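Trehalose-6-phosphate phosphatase (Neosartorya fumigata, PDB 5DXL) belongs to the haloacid dehalogenase (HAD) clan and pairs a Rossmann-like core with a smaller alpha/beta cap. Local coordinates at residues F131-R134 with L139-H142; L6-L11 with I266-N271. One frame throughout, in Å; residues are numbered along the deposited sequence.

Contact 1 of 2, residues F131-R134 with L139-H142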
loop_
_atom_site.group_PDB
_atom_site.type_symbol
_atom_site.label_atom_id
_atom_site.label_comp_id
_atom_site.label_asym_id
_atom_site.label_seq_id
_atom_site.Cartn_x
_atom_site.Cartn_y
_atom_site.Cartn_z
ATOM N N PHE A 131 -9.196 16.637 21.581
ATOM C CA PHE A 131 -9.787 17.298 20.422
ATOM C C PHE A 131 -9.954 16.335 19.263
ATOM O O PHE A 131 -9.369 15.252 19.245
ATOM C CB PHE A 131 -8.945 18.509 19.981
ATOM C CG PHE A 131 -7.596 18.155 19.422
ATOM C CD1 PHE A 131 -6.506 17.998 20.261
ATOM C CD2 PHE A 131 -7.411 18.004 18.053
ATOM C CE1 PHE A 131 -5.260 17.682 19.760
ATOM C CE2 PHE A 131 -6.156 17.681 17.544
ATOM C CZ PHE A 131 -5.084 17.525 18.406
ATOM N N ILE A 132 -10.738 16.759 18.278
ATOM C CA ILE A 132 -11.041 15.923 17.130
ATOM C C ILE A 132 -10.310 16.429 15.906
ATOM O O ILE A 132 -10.334 17.630 15.625
ATOM C CB ILE A 132 -12.542 15.905 16.823
ATOM C CG1 ILE A 132 -13.324 15.377 18.030
ATOM C CG2 ILE A 132 -12.818 15.074 15.563
ATOM C CD1 ILE A 132 -14.821 15.626 17.941
ATOM N N GLU A 133 -9.637 15.512 15.219
ATOM C CA GLU A 133 -9.047 15.779 13.914
ATOM C C GLU A 133 -9.905 15.128 12.847
ATOM O O GLU A 133 -10.131 13.918 12.857
ATOM C CB GLU A 133 -7.613 15.252 13.839
ATOM C CG GLU A 133 -7.034 15.288 12.411
ATOM C CD GLU A 133 -5.652 14.661 12.312
ATOM O OE1 GLU A 133 -5.238 13.941 13.252
ATOM O OE2 GLU A 133 -4.968 14.885 11.283
ATOM N N ARG A 134 -10.405 15.935 11.921
ATOM C CA ARG A 134 -11.221 15.392 10.851
ATOM C C ARG A 134 -10.459 15.450 9.530
ATOM O O ARG A 134 -10.009 16.515 9.106
ATOM C CB ARG A 134 -12.547 16.153 10.762
ATOM C CG ARG A 134 -13.464 15.679 9.648
ATOM C CD ARG A 134 -14.925 15.951 9.989
ATOM N NE ARG A 134 -15.831 15.091 9.227
ATOM C CZ ARG A 134 -17.153 15.099 9.356
ATOM N NH1 ARG A 134 -17.727 15.931 10.217
ATOM N NH2 ARG A 134 -17.902 14.279 8.625
ATOM N N LEU A 139 -11.283 9.770 10.842
ATOM C CA LEU A 139 -11.601 10.658 11.957
ATOM C C LEU A 139 -10.774 10.232 13.154
ATOM O O LEU A 139 -10.739 9.055 13.488
ATOM C CB LEU A 139 -13.094 10.604 12.295
ATOM C CG LEU A 139 -14.078 11.053 11.207
ATOM C CD1 LEU A 139 -15.511 10.940 11.701
ATOM C CD2 LEU A 139 -13.771 12.453 10.784
ATOM N N THR A 140 -10.103 11.187 13.783
ATOM C CA THR A 140 -9.175 10.849 14.859
ATOM C C THR A 140 -9.448 11.659 16.119
ATOM O O THR A 140 -9.554 12.887 16.078
ATOM C CB THR A 140 -7.714 11.066 14.419
ATOM O OG1 THR A 140 -7.474 10.339 13.210
ATOM C CG2 THR A 140 -6.763 10.548 15.496
ATOM N N TRP A 141 -9.579 10.955 17.241
ATOM C CA TRP A 141 -9.731 11.605 18.535
ATOM C C TRP A 141 -8.377 11.641 19.242
ATOM O O TRP A 141 -7.789 10.599 19.480
ATOM C CB TRP A 141 -10.777 10.866 19.389
ATOM C CG TRP A 141 -11.095 11.592 20.657
ATOM C CD1 TRP A 141 -11.544 12.876 20.768
ATOM C CD2 TRP A 141 -10.986 11.089 21.998
ATOM N NE1 TRP A 141 -11.729 13.201 22.095
ATOM C CE2 TRP A 141 -11.390 12.122 22.863
ATOM C CE3 TRP A 141 -10.593 9.866 22.544
ATOM C CZ2 TRP A 141 -11.407 11.969 24.251
ATOM C CZ3 TRP A 141 -10.610 9.718 23.930
ATOM C CH2 TRP A 141 -11.013 10.762 24.757
ATOM N N HIS A 142 -7.885 12.843 19.532
ATOM C CA HIS A 142 -6.568 13.044 20.148
ATOM C C HIS A 142 -6.722 13.370 21.623
ATOM O O HIS A 142 -7.563 14.187 21.978
ATOM C CB HIS A 142 -5.813 14.203 19.476
ATOM C CG HIS A 142 -5.432 13.961 18.044
ATOM N ND1 HIS A 142 -4.191 13.481 17.678
ATOM C CD2 HIS A 142 -6.110 14.167 16.890
ATOM C CE1 HIS A 142 -4.126 13.392 16.360
ATOM N NE2 HIS A 142 -5.274 13.810 15.857
#
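The F131 and H142 rings lie nearly parallel, planes 9° apart, but slid past each other, so F131 presents one face chiefly to H142 CB, a CH-pi contact 3.7 Å from the ring centroid. With chi1 at 68°, CG of F131 sits between its backbone N and carbonyl carbon, which folds the ring over the partner strand. The H142 imidazole has T140 CG2 over one face and E133 CB at its edge, in plane. Also near that plane comes E133 OE1, which accepts from H142 NE2 at 2.6 Å on its anti side, tilted 23° out of the carboxylate plane. This short bond links two side chains on one surface of the hairpin and helps hold the rotation of the imidazole. On the other surface the edge of the W141 indole takes I132 CG1, 4.1 Å from CD1, while the F120 ring of helix 112-125 meets the indole and NE1 makes a weak hydrogen bond to T124 OG1. There R134 runs beside L139, its CG 3.4 Å from L139 CD2, and its NH2 is hydrogen-bonded to Q113 OE1. Four backbone bonds join the strands, in the hydrogen-bonded pairs F131-H142 and E133-T140. The two strands form an antiparallel beta hairpin at one edge of a four-stranded sheet, with 131-134 outermost, consistent with the alpha/beta cap of HAD phosphatases.

Contact 2 of 2, residues L6-L11 with I266-N271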
loop_
_atom_site.group_PDB
_atom_site.type_symbol
_atom_site.label_atom_id
_atom_site.label_comp_id
_atom_site.label_asym_id
_atom_site.label_seq_id
_atom_site.Cartn_x
_atom_site.Cartn_y
_atom_site.Cartn_z
ATOM N N LEU A 6 16.693 -11.068 -1.565
ATOM C CA LEU A 6 15.987 -11.584 -2.727
ATOM C C LEU A 6 16.933 -12.326 -3.670
ATOM O O LEU A 6 17.948 -11.784 -4.088
ATOM C CB LEU A 6 15.295 -10.437 -3.463
ATOM C CG LEU A 6 14.486 -10.791 -4.707
ATOM C CD1 LEU A 6 13.348 -11.756 -4.377
ATOM C CD2 LEU A 6 13.954 -9.503 -5.328
ATOM N N ASP A 7 16.598 -13.579 -3.967
ATOM C CA ASP A 7 17.381 -14.391 -4.895
ATOM C C ASP A 7 17.092 -13.927 -6.322
ATOM O O ASP A 7 16.081 -14.302 -6.913
ATOM C CB ASP A 7 17.031 -15.869 -4.701
ATOM C CG ASP A 7 17.904 -16.805 -5.524
ATOM O OD1 ASP A 7 18.399 -16.407 -6.601
ATOM O OD2 ASP A 7 18.089 -17.956 -5.077
ATOM N N ARG A 8 17.965 -13.094 -6.869
ATOM C CA ARG A 8 17.691 -12.472 -8.159
ATOM C C ARG A 8 17.637 -13.486 -9.295
ATOM O O ARG A 8 16.876 -13.314 -10.246
ATOM C CB ARG A 8 18.732 -11.401 -8.459
ATOM C CG ARG A 8 18.751 -10.284 -7.440
ATOM C CD ARG A 8 19.248 -9.028 -8.101
ATOM N NE ARG A 8 19.475 -7.941 -7.163
ATOM C CZ ARG A 8 19.917 -6.743 -7.530
ATOM N NH1 ARG A 8 20.170 -6.498 -8.813
ATOM N NH2 ARG A 8 20.106 -5.796 -6.621
ATOM N N ALA A 9 18.423 -14.553 -9.190
ATOM C CA ALA A 9 18.377 -15.602 -10.207
ATOM C C ALA A 9 17.020 -16.309 -10.215
ATOM O O ALA A 9 16.440 -16.535 -11.283
ATOM C CB ALA A 9 19.504 -16.610 -9.990
ATOM N N LYS A 10 16.506 -16.656 -9.036
ATOM C CA LYS A 10 15.188 -17.275 -8.929
ATOM C C LYS A 10 14.097 -16.341 -9.441
ATOM O O LYS A 10 13.152 -16.772 -10.100
ATOM C CB LYS A 10 14.871 -17.668 -7.489
ATOM C CG LYS A 10 15.563 -18.935 -7.026
ATOM C CD LYS A 10 15.056 -19.337 -5.649
ATOM C CE LYS A 10 15.702 -20.634 -5.173
ATOM N NZ LYS A 10 15.362 -20.911 -3.745
ATOM N N LEU A 11 14.226 -15.061 -9.107
ATOM C CA LEU A 11 13.259 -14.061 -9.538
ATOM C C LEU A 11 13.200 -13.976 -11.057
ATOM O O LEU A 11 12.117 -14.000 -11.649
ATOM C CB LEU A 11 13.619 -12.691 -8.956
ATOM C CG LEU A 11 12.599 -11.576 -9.206
ATOM C CD1 LEU A 11 11.405 -11.725 -8.271
ATOM C CD2 LEU A 11 13.247 -10.210 -9.064
ATOM N N ILE A 266 14.573 -4.238 -10.659
ATOM C CA ILE A 266 13.601 -4.039 -11.730
ATOM C C ILE A 266 14.325 -3.848 -13.069
ATOM O O ILE A 266 13.880 -4.368 -14.089
ATOM C CB ILE A 266 12.673 -2.849 -11.433
ATOM C CG1 ILE A 266 11.889 -3.124 -10.151
ATOM C CG2 ILE A 266 11.690 -2.644 -12.581
ATOM C CD1 ILE A 266 11.224 -1.889 -9.574
ATOM N N SER A 267 15.457 -3.141 -13.058
ATOM C CA SER A 267 16.270 -2.997 -14.278
ATOM C C SER A 267 16.716 -4.347 -14.826
ATOM O O SER A 267 16.683 -4.565 -16.043
ATOM C CB SER A 267 17.489 -2.117 -14.006
ATOM O OG SER A 267 17.080 -0.803 -13.682
HETATM N N MSE A 268 17.116 -5.255 -13.938
HETATM C CA MSE A 268 17.500 -6.601 -14.356
HETATM C C MSE A 268 16.341 -7.268 -15.085
HETATM O O MSE A 268 16.537 -7.891 -16.131
HETATM C CB MSE A 268 17.931 -7.462 -13.159
HETATM C CG MSE A 268 18.087 -8.968 -13.500
HETATM SE SE MSE A 268 18.412 -9.965 -11.860
HETATM C CE MSE A 268 16.563 -9.860 -11.207
ATOM N N LEU A 269 15.127 -7.136 -14.546
ATOM C CA LEU A 269 13.973 -7.742 -15.203
ATOM C C LEU A 269 13.733 -7.093 -16.567
ATOM O O LEU A 269 13.476 -7.788 -17.566
ATOM C CB LEU A 269 12.718 -7.624 -14.331
ATOM C CG LEU A 269 12.791 -8.330 -12.976
ATOM C CD1 LEU A 269 11.468 -8.126 -12.250
ATOM C CD2 LEU A 269 13.094 -9.820 -13.132
ATOM N N ASN A 270 13.843 -5.769 -16.617
ATOM C CA ASN A 270 13.670 -5.032 -17.870
ATOM C C ASN A 270 14.672 -5.461 -18.927
ATOM O O ASN A 270 14.339 -5.522 -20.112
ATOM C CB ASN A 270 13.811 -3.526 -17.649
ATOM C CG ASN A 270 12.607 -2.908 -16.942
ATOM O OD1 ASN A 270 11.519 -3.470 -16.931
ATOM N ND2 ASN A 270 12.806 -1.726 -16.369
ATOM N N ASN A 271 15.897 -5.749 -18.504
ATOM C CA ASN A 271 16.960 -6.097 -19.447
ATOM C C ASN A 271 16.820 -7.493 -20.027
ATOM O O ASN A 271 17.626 -7.894 -20.877
ATOM C CB ASN A 271 18.321 -5.949 -18.774
ATOM C CG ASN A 271 18.683 -4.501 -18.525
ATOM O OD1 ASN A 271 18.141 -3.599 -19.165
ATOM N ND2 ASN A 271 19.606 -4.269 -17.593
#
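M268, a selenomethionine, reaches from helix 259-270 to R8 and L11 in the first turn of helix 8-17, a helix-to-helix contact on the flank of the Rossmann-like HAD core. M268 has the most surface buried here, followed by L11 and R8. Its CG is anti to the backbone N (chi1 169°), carrying the chain out toward the other helix, and a bend at chi3 (75°) swings the methyl CE across toward L11 and the carbonyl of R8. SE lies 3.7 Å from R8 CB, so the aliphatic base of the arginine, rather than its guanidinium, meets the selenium. R8 also packs on D261 and T265 of helix 259-270. Deeper in, L11 CD2 touches two side chains: M268 CE at 4.0 Å and L269 CD2 at 4.1 Å, the two leucines crossing at about a right angle. L11 also rests on F239 of strand 238-243, which ties this apolar patch to the main sheet. No hydrogen bond joins the two segments. The start of helix 8-17 is capped within its own segment: D7 is the N-cap, its OD1 accepting from K10 N at 3.1 Å. At the junction itself, M268 CE also comes within 3.6 Å of R8 O.

Contact 1 and contact 2 lie on opposite sides of the chain's centre, their own centres about 44 Å apart and their nearest atoms about 31 Å apart. The hairpin of contact 1 closes a turn of four residues, whereas contact 2 brings together helices near the two ends of the chain, with 254 residues, the hairpin among them, in between. Contact 1 lies within the four-stranded antiparallel sheet, whereas at contact 2 L11 rests on F239 of the eight-stranded mixed sheet and I266 on helix 45-56. Backbone and His-carboxylate hydrogen bonds join the strands of contact 1, probably in the cap; apolar packing joins the helices of contact 2 on the core.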